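5-formaminoimidazole-4-carboxamide-1-(beta)-D-ribofuranosyl 5'-monophosphate synthetase (PDB 2R7L) catalyses the ATP- and formate-dependent, folate-free formylation of AICAR to FAICAR in purine biosynthesis, working as a homohexamer of the ATP-grasp superfamily. Local coordinates at residues 130-134 with 135-139; 261-265 with 266-270. All blocks are in the same frame, centred on the assembly; numbering follows the deposited sequence.

Interaction 1: residues 130-134 with 135-139; sequences KLLRE and AGLRV
Leu-132 and Leu-137 face each other across the end of helix 125-135, and with Ala-135 between them in sequence they give a clear example of the Schellman motif. The helix ends where Gly-136 takes a positive phi of 90°. A side chain at these backbone angles would be jammed against the carbonyl oxygen of Ala-135, which explains why glycine suits the position.

Reversing the chain there lets Leu-137 N reach back to Leu-132 O at 2.8 Å, the six-to-one bond of the motif. Its five-to-two companion, from Gly-136 N to Arg-133 O at 3.0 Å, is weak, as is a second bond from Gly-136 N to Leu-132 O at 3.2 Å. One residue earlier the regular helical i to i+4 pattern still holds, for Ala-135 N binds Leu-131 O at 2.7 Å. The methyl of Ala-135 lies against the same oxygen, with CB 3.2 Å from Leu-131 O.

The apolar half of the motif is equally plain. With CG anti to its carbonyl carbon (chi1 -63°), Leu-132 carries CD2 to within 3.7 Å of Leu-137 CD1, and the two side chains cross obliquely. Farther on, Val-139 turns its CG1 to Leu-132 CB at 4.0 Å, bringing the departing loop back beside the helix. Met-311 and Val-308 of strand 306-312 cover Leu-132 too, while Met-274 of helix 268-285 packs on Leu-137.

Chemically, the contact solves two problems together. Leu-132 O is met by the N-H of Leu-137 from the reversed chain, and Arg-133 O more weakly by that of Gly-136, while the leucine that follows the glycine is folded back into the buried side of the helix.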
loop_
_atom_site.group_PDB
_atom_site.type_symbol
_atom_site.label_atom_id
_atom_site.label_comp_id
_atom_site.label_asym_id
_atom_site.label_seq_id
_atom_site.Cartn_x
_atom_site.Cartn_y
_atom_site.Cartn_z
ATOM N N LYS A 130 35.260 25.579 -12.338
ATOM C CA LYS A 130 35.918 24.879 -13.438
ATOM C C LYS A 130 34.983 23.809 -13.984
ATOM O O LYS A 130 34.721 23.746 -15.189
ATOM C CB LYS A 130 37.226 24.250 -12.945
ATOM C CG LYS A 130 38.006 23.475 -13.997
ATOM C CD LYS A 130 39.387 23.099 -13.464
ATOM C CE LYS A 130 40.137 22.190 -14.428
ATOM N NZ LYS A 130 40.187 22.743 -15.813
ATOM N N LEU A 131 34.467 22.980 -13.083
ATOM C CA LEU A 131 33.540 21.911 -13.451
ATOM C C LEU A 131 32.303 22.437 -14.185
ATOM O O LEU A 131 31.973 21.976 -15.283
ATOM C CB LEU A 131 33.134 21.126 -12.200
ATOM C CG LEU A 131 32.145 19.961 -12.327
ATOM C CD1 LEU A 131 32.483 19.033 -13.496
ATOM C CD2 LEU A 131 32.118 19.195 -11.019
ATOM N N LEU A 132 31.629 23.410 -13.579
ATOM C CA LEU A 132 30.382 23.948 -14.129
ATOM C C LEU A 132 30.600 24.684 -15.433
ATOM O O LEU A 132 29.788 24.590 -16.356
ATOM C CB LEU A 132 29.724 24.890 -13.119
ATOM C CG LEU A 132 29.294 24.250 -11.798
ATOM C CD1 LEU A 132 29.041 25.319 -10.744
ATOM C CD2 LEU A 132 28.058 23.360 -11.990
ATOM N N ARG A 133 31.700 25.430 -15.496
ATOM C CA ARG A 133 32.077 26.151 -16.705
ATOM C C ARG A 133 32.387 25.167 -17.819
ATOM O O ARG A 133 31.880 25.295 -18.933
ATOM C CB ARG A 133 33.283 27.061 -16.430
ATOM C CG ARG A 133 34.039 27.519 -17.679
ATOM C CD ARG A 133 35.063 28.613 -17.366
ATOM N NE ARG A 133 35.942 28.279 -16.244
ATOM C CZ ARG A 133 37.063 27.570 -16.355
ATOM N NH1 ARG A 133 37.445 27.107 -17.543
ATOM N NH2 ARG A 133 37.799 27.320 -15.276
ATOM N N GLU A 134 33.212 24.171 -17.511
ATOM C CA GLU A 134 33.592 23.164 -18.502
ATOM C C GLU A 134 32.434 22.257 -18.914
ATOM O O GLU A 134 32.351 21.829 -20.067
ATOM C CB GLU A 134 34.768 22.333 -18.002
ATOM C CG GLU A 134 36.058 23.116 -17.890
ATOM C CD GLU A 134 37.271 22.220 -17.914
ATOM O OE1 GLU A 134 37.364 21.373 -18.832
ATOM O OE2 GLU A 134 38.129 22.365 -17.017
ATOM N N ALA A 135 31.534 21.976 -17.975
ATOM C CA ALA A 135 30.327 21.212 -18.288
ATOM C C ALA A 135 29.424 22.003 -19.221
ATOM O O ALA A 135 28.575 21.438 -19.910
ATOM C CB ALA A 135 29.584 20.847 -17.014
ATOM N N GLY A 136 29.602 23.322 -19.234
ATOM C CA GLY A 136 28.801 24.184 -20.098
ATOM C C GLY A 136 27.537 24.671 -19.418
ATOM O O GLY A 136 26.503 24.848 -20.062
ATOM N N LEU A 137 27.613 24.892 -18.111
ATOM C CA LEU A 137 26.445 25.362 -17.363
ATOM C C LEU A 137 26.488 26.868 -17.085
ATOM O O LEU A 137 27.529 27.409 -16.714
ATOM C CB LEU A 137 26.299 24.587 -16.049
ATOM C CG LEU A 137 26.044 23.081 -16.179
ATOM C CD1 LEU A 137 25.860 22.451 -14.817
ATOM C CD2 LEU A 137 24.835 22.826 -17.045
ATOM N N ARG A 138 25.352 27.534 -17.271
ATOM C CA ARG A 138 25.216 28.944 -16.930
ATOM C C ARG A 138 25.529 29.170 -15.464
ATOM O O ARG A 138 25.012 28.467 -14.598
ATOM C CB ARG A 138 23.802 29.437 -17.220
ATOM C CG ARG A 138 23.444 29.466 -18.682
ATOM C CD ARG A 138 22.057 30.036 -18.889
ATOM N NE ARG A 138 21.672 30.027 -20.298
ATOM C CZ ARG A 138 20.909 29.098 -20.867
ATOM N NH1 ARG A 138 20.435 28.090 -20.145
ATOM N NH2 ARG A 138 20.615 29.181 -22.160
ATOM N N VAL A 139 26.404 30.139 -15.201
ATOM C CA VAL A 139 26.724 30.579 -13.847
ATOM C C VAL A 139 26.610 32.106 -13.792
ATOM O O VAL A 139 26.512 32.761 -14.842
ATOM C CB VAL A 139 28.137 30.125 -13.408
ATOM C CG1 VAL A 139 28.206 28.607 -13.319
ATOM C CG2 VAL A 139 29.203 30.657 -14.362
#

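Interaction 2: residues 261-265 with 266-270; sequences VVIRE and SLLPQ. With AMZ (aminoimidazole 4-carboxamide ribonucleotide), chain F.
A strand-to-helix turn that grips a phosphate is the contact here: Arg-264 and Ser-266 sit where strand 253-263, which pairs antiparallel with a strand of the second subunit, passes through a short 3-10 turn into helix 268-285. Two successive i to i+3 bonds wind the turn, Leu-267 N to Arg-264 O at 2.9 Å and Leu-268 N to Glu-265 O at 3.0 Å.

Ile-263 supplies the apolar underside. Its CG1 branch crosses Leu-267 at about a right angle, 3.9 Å from Leu-267 CD1, and its CG2 methyl lies 3.8 Å from CD2 of Leu-268, which slides past in the opposite direction.

On the polar side, Arg-264 stretches out with CG opposite the backbone N (chi1 -179°) and the chain straight to NE, which places the guanidinium edge against the phosphate of the bound AICAR. NE donates in plane to AMZ OP2 at 2.8 Å, almost straight at 172°, while NH2 reaches AMZ O4. Ser-266 OG also bonds AMZ OP2; this bond and that from NH2 are modelled very short, and their exact lengths are doubtful. Ser-94 and Asn-258 of the second subunit hold the same nucleotide, and Ile-255 O of that subunit accepts from Arg-264 NH1. Replacing Arg-264 by an alanine would probably leave OP2 and O4 without their guanidinium donors, the phosphate charge less balanced, and that carbonyl without its cross-subunit bond. The neighbouring Glu-265 turns its carboxylate to Tyr-55, Ser-29 and Leu-30 of the second subunit.

The chemistry therefore implies a shared site, in which OP2 takes bonds from two side chains of one turn while the other subunit holds the nucleotide as well.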
loop_
_atom_site.group_PDB
_atom_site.type_symbol
_atom_site.label_atom_id
_atom_site.label_comp_id
_atom_site.label_asym_id
_atom_site.label_seq_id
_atom_site.Cartn_x
_atom_site.Cartn_y
_atom_site.Cartn_z
ATOM N N VAL A 261 8.854 22.614 -4.135
ATOM C CA VAL A 261 8.507 23.352 -5.332
ATOM C C VAL A 261 8.626 22.395 -6.509
ATOM O O VAL A 261 9.359 21.412 -6.441
ATOM C CB VAL A 261 9.465 24.571 -5.535
ATOM C CG1 VAL A 261 10.887 24.101 -5.880
ATOM C CG2 VAL A 261 8.934 25.501 -6.615
ATOM N N VAL A 262 7.875 22.659 -7.572
ATOM C CA VAL A 262 8.031 21.931 -8.813
ATOM C C VAL A 262 8.288 22.965 -9.885
ATOM O O VAL A 262 7.888 24.111 -9.749
ATOM C CB VAL A 262 6.766 21.087 -9.197
ATOM C CG1 VAL A 262 6.544 19.937 -8.211
ATOM C CG2 VAL A 262 5.530 21.965 -9.301
ATOM N N ILE A 263 8.958 22.562 -10.952
ATOM C CA ILE A 263 9.288 23.483 -12.021
ATOM C C ILE A 263 8.270 23.366 -13.151
ATOM O O ILE A 263 7.570 22.358 -13.268
ATOM C CB ILE A 263 10.704 23.210 -12.565
ATOM C CG1 ILE A 263 11.310 24.477 -13.186
ATOM C CG2 ILE A 263 10.679 22.060 -13.572
ATOM C CD1 ILE A 263 12.810 24.365 -13.461
ATOM N N ARG A 264 8.182 24.414 -13.966
ATOM C CA ARG A 264 7.389 24.407 -15.189
ATOM C C ARG A 264 7.862 23.234 -16.047
ATOM O O ARG A 264 9.065 23.084 -16.282
ATOM C CB ARG A 264 7.617 25.724 -15.924
ATOM C CG ARG A 264 6.862 25.923 -17.210
ATOM C CD ARG A 264 7.032 27.388 -17.613
ATOM N NE ARG A 264 6.516 27.701 -18.937
ATOM C CZ ARG A 264 6.387 28.939 -19.409
ATOM N NH1 ARG A 264 6.718 29.978 -18.655
ATOM N NH2 ARG A 264 5.921 29.142 -20.630
ATOM N N GLU A 265 6.929 22.398 -16.502
ATOM C CA GLU A 265 7.309 21.111 -17.103
ATOM C C GLU A 265 8.159 21.262 -18.368
ATOM O O GLU A 265 9.089 20.494 -18.577
ATOM C CB GLU A 265 6.079 20.226 -17.366
ATOM C CG GLU A 265 6.417 18.753 -17.648
ATOM C CD GLU A 265 5.179 17.884 -17.832
ATOM O OE1 GLU A 265 4.447 17.660 -16.839
ATOM O OE2 GLU A 265 4.938 17.419 -18.972
ATOM N N SER A 266 7.850 22.263 -19.197
ATOM C CA SER A 266 8.646 22.540 -20.397
ATOM C C SER A 266 10.129 22.791 -20.103
ATOM O O SER A 266 10.949 22.823 -21.018
ATOM C CB SER A 266 8.061 23.721 -21.182
ATOM O OG SER A 266 7.846 24.853 -20.342
ATOM N N LEU A 267 10.482 22.946 -18.830
ATOM C CA LEU A 267 11.870 23.243 -18.462
ATOM C C LEU A 267 12.648 22.006 -18.029
ATOM O O LEU A 267 13.836 22.089 -17.709
ATOM C CB LEU A 267 11.923 24.291 -17.344
ATOM C CG LEU A 267 11.423 25.706 -17.651
ATOM C CD1 LEU A 267 11.520 26.603 -16.415
ATOM C CD2 LEU A 267 12.207 26.297 -18.810
ATOM N N LEU A 268 11.984 20.855 -18.013
ATOM C CA LEU A 268 12.659 19.627 -17.590
ATOM C C LEU A 268 13.744 19.162 -18.571
ATOM O O LEU A 268 14.781 18.633 -18.149
ATOM C CB LEU A 268 11.640 18.524 -17.298
ATOM C CG LEU A 268 10.877 18.763 -15.995
ATOM C CD1 LEU A 268 9.752 17.760 -15.848
ATOM C CD2 LEU A 268 11.840 18.674 -14.827
ATOM N N PRO A 269 13.523 19.356 -19.883
ATOM C CA PRO A 269 14.628 19.041 -20.791
ATOM C C PRO A 269 15.896 19.818 -20.448
ATOM O O PRO A 269 16.994 19.265 -20.511
ATOM C CB PRO A 269 14.086 19.453 -22.164
ATOM C CG PRO A 269 12.594 19.339 -22.027
ATOM C CD PRO A 269 12.320 19.794 -20.610
ATOM N N GLN A 270 15.746 21.085 -20.063
ATOM C CA GLN A 270 16.885 21.884 -19.615
ATOM C C GLN A 270 17.445 21.326 -18.312
ATOM O O GLN A 270 18.658 21.189 -18.157
ATOM C CB GLN A 270 16.486 23.358 -19.430
ATOM C CG GLN A 270 17.675 24.282 -19.192
ATOM C CD GLN A 270 17.278 25.706 -18.770
ATOM O OE1 GLN A 270 18.048 26.391 -18.098
ATOM N NE2 GLN A 270 16.081 26.146 -19.162
HETATM O O5 AMZ F . 3.363 25.490 -13.815
HETATM C C6 AMZ F . 2.463 26.233 -14.217
HETATM N N2 AMZ F . 1.609 26.874 -13.424
HETATM C C3A AMZ F . 2.274 26.485 -15.703
HETATM C C7A AMZ F . 1.396 27.377 -16.292
HETATM N N3 AMZ F . 0.531 28.190 -15.681
HETATM N N1 AMZ F . 2.959 25.883 -16.667
HETATM C C5 AMZ F . 2.516 26.379 -17.832
HETATM N N AMZ F . 1.564 27.289 -17.599
HETATM C C1 AMZ F . 0.816 28.054 -18.626
HETATM C C2 AMZ F . 1.518 29.352 -19.028
HETATM C C3 AMZ F . 2.186 29.001 -20.345
HETATM O O2 AMZ F . 2.152 30.137 -21.207
HETATM O O1 AMZ F . 0.508 30.346 -19.241
HETATM O O AMZ F . 0.808 27.194 -19.777
HETATM C C AMZ F . 1.256 27.934 -20.916
HETATM C C4 AMZ F . 2.009 26.938 -21.820
HETATM O O3 AMZ F . 3.082 26.337 -21.102
HETATM P P AMZ F . 4.488 26.152 -21.803
HETATM O OP1 AMZ F . 4.492 25.206 -22.949
HETATM O O4 AMZ F . 4.978 27.607 -22.279
HETATM O OP2 AMZ F . 5.532 25.678 -20.658
#

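In the fold
From the N terminus, interaction 1 comes first, ending helix 125-135 and turning the chain toward strand 142-143; interaction 2 follows more than a hundred residues later, where strand 253-263 gives way to helix 268-285. Each is a local turn, so they stand in series and neither nest nor cross. Their centres lie about 20 Å apart, yet the fold joins them: helix 268-285, begun at interaction 2, runs on to pack Leu-278 on Leu-131 and Lys-281 on Glu-134. Arg-138 touches Gln-270 directly, and strand 306-312 links both regions, since Arg-138 pairs through its backbone with Val-308 and Gln-270 bonds to Leu-306.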